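Local coordinates for protein 4-hydroxybutyrate CoA-transferase (Porphyromonas gingivalis, PDB 3D3U) that probably transfers coenzyme A between acyl-CoA thioesters and carboxylates such as acetate, as a 4-hydroxybutyrate CoA-transferase of the acetyl-CoA hydrolase/transferase family, at residues N167-I171 / S172-H176; T360-K363 / G364-R368. All coordinates share one frame; numbering follows the deposited sequence.

In the fold
Both contacts are local turns, and they lie far apart; in each, neighbouring residues of a continuous stretch fold back on each other. Contact 1 (167-176) falls in the N-terminal family region, on the short path from strand 168-170 to strand 176-180 of the parallel six-stranded sheet. Contact 2 (360-368), in the C-terminal family region, is a small surface hairpin following strand 352-356 of the larger mixed sheet. They stand on opposite sides of the centre of the chain, with their own centres about 49 Å apart and their nearest atoms about 32 Å apart. They do not touch; one turn is 3-10, the other a bulged hairpin.

Contact 1 (N167-I171 / S172-H176); sequences NLIHI and SKLTH
Leu174 folds back onto Ile169, His170 and Ile171, and its side chain can be followed outward from the backbone. Leu174 CB faces back into the turn, 3.4 Å from Ile171 O. Beyond it, CG lies beside the backbone N and anti to the carbonyl carbon (chi1 -81°), which carries it back toward the earlier residues; chi2 of 37° then spreads the two methyls, CD1 to Ile169 and CD2 to Ile171. Leu174 CD1 reaches Ile169 CD1 at 3.2 Å and also lies 3.6 Å from His170 O, so one methyl meets both a side chain and the backbone of the strand. Leu174 CD2 takes the other branch and packs on Ile171 CD1 at 3.5 Å, the two side chains crossing at about a right angle. Ile169 approaches more slantwise, and its CD1 also touches Lys173 CB at 3.5 Å, bridging two consecutive residues of the turn. The backbone beneath this apolar cluster is held by two successive i+3 to i hydrogen bonds, the pattern of a 3-10 turn. Lys173 N donates to His170 O over 3.0 Å with a nearly straight N-H...O angle of 162°, and Leu174 N donates to Ile171 O over 3.2 Å. Both donors stand above the planes of their acceptor carbonyls. Upstream, strand 168-170 pairs antiparallel with strand 132-134, Ile169 bonding through its backbone to Cys133. Ile171 packs against Tyr7 of helix 4-10, while Leu174 touches Ala154 of strand 151-157. The turn thus leads from the two-stranded ribbon to strand 176-180, at the edge of the parallel sheet.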
# COMPACT_ATOMS: atom_id res chain seq x y z
N ASN A 167 4.72 5.47 14.33
CA ASN A 167 4.07 4.19 14.27
C ASN A 167 3.83 3.61 15.65
O ASN A 167 3.83 2.39 15.82
CB ASN A 167 4.98 3.24 13.53
CG ASN A 167 4.22 2.13 12.90
OD1 ASN A 167 2.95 2.17 12.87
ND2 ASN A 167 4.95 1.12 12.43
N LEU A 168 3.67 4.44 16.67
CA LEU A 168 3.58 3.88 18.02
C LEU A 168 2.22 4.13 18.61
O LEU A 168 1.53 5.06 18.19
CB LEU A 168 4.63 4.50 18.93
CG LEU A 168 6.02 3.91 18.92
CD1 LEU A 168 6.42 3.38 17.55
CD2 LEU A 168 7.01 4.96 19.49
N ILE A 169 1.87 3.32 19.62
CA ILE A 169 0.68 3.58 20.39
C ILE A 169 0.88 3.12 21.83
O ILE A 169 1.35 2.00 22.13
CB ILE A 169 -0.52 2.90 19.68
CG1 ILE A 169 -1.86 3.49 20.09
CG2 ILE A 169 -0.45 1.31 19.77
CD1 ILE A 169 -2.26 3.09 21.39
N HIS A 170 0.58 3.99 22.75
CA HIS A 170 0.88 3.63 24.13
C HIS A 170 -0.14 2.64 24.68
O HIS A 170 -1.32 2.61 24.25
CB HIS A 170 0.95 4.85 25.02
CG HIS A 170 1.43 4.53 26.40
ND1 HIS A 170 2.77 4.44 26.72
CD2 HIS A 170 0.75 4.27 27.54
CE1 HIS A 170 2.90 4.14 28.00
NE2 HIS A 170 1.69 4.03 28.52
N ILE A 171 0.35 1.84 25.64
CA ILE A 171 -0.45 0.81 26.31
C ILE A 171 -1.69 1.39 26.96
O ILE A 171 -2.73 0.78 26.95
CB ILE A 171 0.44 -0.16 27.24
CG1 ILE A 171 -0.13 -1.53 27.19
CG2 ILE A 171 0.55 0.19 28.72
CD1 ILE A 171 0.09 -2.10 25.87
N SER A 172 -1.58 2.61 27.47
CA SER A 172 -2.71 3.20 28.11
C SER A 172 -3.86 3.57 27.15
O SER A 172 -4.95 3.74 27.62
CB SER A 172 -2.33 4.25 29.21
OG SER A 172 -1.58 5.40 28.78
N LYS A 173 -3.67 3.57 25.83
CA LYS A 173 -4.78 3.93 24.87
C LYS A 173 -5.57 2.69 24.40
O LYS A 173 -6.55 2.75 23.59
CB LYS A 173 -4.26 4.81 23.67
CG LYS A 173 -3.33 6.01 24.11
CD LYS A 173 -4.02 7.00 25.21
CE LYS A 173 -3.01 7.91 25.93
NZ LYS A 173 -1.71 8.56 25.17
N LEU A 174 -5.13 1.56 24.91
CA LEU A 174 -5.73 0.28 24.61
C LEU A 174 -6.74 -0.11 25.68
O LEU A 174 -6.45 -0.09 26.83
CB LEU A 174 -4.62 -0.77 24.53
CG LEU A 174 -3.80 -0.91 23.23
CD1 LEU A 174 -3.56 0.37 22.60
CD2 LEU A 174 -2.47 -1.65 23.46
N THR A 175 -7.96 -0.41 25.26
CA THR A 175 -9.04 -0.76 26.18
C THR A 175 -9.02 -2.22 26.57
O THR A 175 -9.29 -2.53 27.71
CB THR A 175 -10.37 -0.57 25.48
OG1 THR A 175 -10.36 0.71 24.86
CG2 THR A 175 -11.49 -0.46 26.43
N HIS A 176 -8.83 -3.10 25.58
CA HIS A 176 -8.78 -4.52 25.80
C HIS A 176 -7.54 -5.02 25.05
O HIS A 176 -7.27 -4.58 23.90
CB HIS A 176 -10.05 -5.22 25.29
CG HIS A 176 -11.34 -4.58 25.74
ND1 HIS A 176 -12.01 -3.63 24.98
CD2 HIS A 176 -12.10 -4.77 26.85
CE1 HIS A 176 -13.10 -3.25 25.61
NE2 HIS A 176 -13.19 -3.93 26.75

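Contact 2 (T360-K363 / G364-R368); sequences TAKK and GTESR
Arg368 lays one face of its guanidinium over Ala361 CB and turns its edge to the carbonyl of Thr360. The Arg368 side chain is extended from CG to NE, carrying the flat group back alongside the opposite strand; Arg368 NH1 comes 3.1 Å from Ala361 CB. Arg368 NE donates to Thr360 O over 2.8 Å (N-H...O 145°), from above the carbonyl plane, and NH1 adds a weak bond to the same oxygen. NH2 is engaged elsewhere, by Leu314 O. Thr360 projects from the face of the hairpin that it shares with Ser367, and both touch Phe418 of helix 418-427. With chi1 at 51°, Thr360 OG1 sits between the backbone N and the carbonyl carbon and meets Gly364 CA at 3.4 Å. Ala361 and Glu366 share the other face, Ala361 CB lying 4.2 Å from Glu366 CB; beside them Glu366 CG comes within 4.0 Å of Lys362 CB. Between the strands, Ala361 N bonds to Glu366 O, and Glu366 N returns the bond to Ala361 O over 3.1 Å (150°). That oxygen also receives weak bonds from Thr365 N and Gly364 N, so several amides gather on one acceptor. Lys362, Lys363 and Gly364 all have positive phi and carry the chain round the exposed bend. Thr365 and Glu366 together oppose Ala361, which makes this antiparallel beta hairpin one with a classic beta bulge beside its turn.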
# COMPACT_ATOMS: atom_id res chain seq x y z
N THR A 360 -0.46 -6.59 -23.47
CA THR A 360 -1.74 -7.37 -23.63
C THR A 360 -2.37 -8.08 -22.44
O THR A 360 -1.87 -7.99 -21.35
CB THR A 360 -1.63 -8.40 -24.70
OG1 THR A 360 -0.46 -9.19 -24.48
CG2 THR A 360 -1.38 -7.74 -26.02
N ALA A 361 -3.48 -8.77 -22.68
CA ALA A 361 -4.14 -9.58 -21.65
C ALA A 361 -4.77 -10.84 -22.26
O ALA A 361 -4.93 -10.92 -23.48
CB ALA A 361 -5.17 -8.78 -20.95
N LYS A 362 -5.12 -11.81 -21.41
CA LYS A 362 -5.72 -13.09 -21.86
C LYS A 362 -4.84 -13.74 -22.95
O LYS A 362 -5.34 -14.01 -24.03
CB LYS A 362 -7.16 -12.84 -22.36
CG LYS A 362 -7.99 -14.12 -22.87
CD LYS A 362 -9.10 -13.90 -24.05
CE LYS A 362 -10.36 -14.79 -23.94
NZ LYS A 362 -11.00 -14.79 -25.30
N LYS A 363 -3.54 -13.96 -22.68
CA LYS A 363 -2.57 -14.42 -23.73
C LYS A 363 -2.53 -13.63 -25.08
O LYS A 363 -2.42 -14.24 -26.18
CB LYS A 363 -2.65 -15.94 -24.03
CG LYS A 363 -1.49 -16.47 -25.00
CD LYS A 363 -2.00 -17.47 -26.09
CE LYS A 363 -0.88 -18.38 -26.62
NZ LYS A 363 -1.52 -19.70 -27.01
N GLY A 364 -2.58 -12.29 -25.02
CA GLY A 364 -2.34 -11.48 -26.21
C GLY A 364 -3.59 -11.36 -27.03
O GLY A 364 -3.53 -10.92 -28.18
N THR A 365 -4.74 -11.75 -26.47
CA THR A 365 -5.99 -11.56 -27.20
C THR A 365 -6.39 -10.10 -27.08
O THR A 365 -7.06 -9.55 -27.95
CB THR A 365 -7.15 -12.39 -26.63
OG1 THR A 365 -6.76 -13.12 -25.45
CG2 THR A 365 -7.74 -13.39 -27.69
N GLU A 366 -6.00 -9.49 -25.98
CA GLU A 366 -6.50 -8.17 -25.66
C GLU A 366 -5.42 -7.14 -25.38
O GLU A 366 -4.55 -7.36 -24.51
CB GLU A 366 -7.44 -8.30 -24.46
CG GLU A 366 -8.16 -9.64 -24.56
CD GLU A 366 -9.51 -9.56 -25.30
OE1 GLU A 366 -10.48 -9.05 -24.64
OE2 GLU A 366 -9.63 -10.05 -26.48
N SER A 367 -5.51 -6.04 -26.15
CA SER A 367 -4.69 -4.82 -26.04
C SER A 367 -5.02 -3.98 -24.81
O SER A 367 -6.15 -3.51 -24.70
CB SER A 367 -4.97 -3.95 -27.26
OG SER A 367 -4.07 -2.87 -27.39
N ARG A 368 -4.05 -3.78 -23.92
CA ARG A 368 -4.20 -2.82 -22.81
C ARG A 368 -4.10 -1.36 -23.24
O ARG A 368 -4.17 -0.47 -22.39
CB ARG A 368 -3.15 -3.05 -21.68
CG ARG A 368 -3.39 -4.30 -20.86
CD ARG A 368 -2.35 -4.64 -19.78
NE ARG A 368 -2.56 -6.04 -19.47
CZ ARG A 368 -3.48 -6.51 -18.61
NH1 ARG A 368 -3.62 -7.82 -18.46
NH2 ARG A 368 -4.25 -5.69 -17.89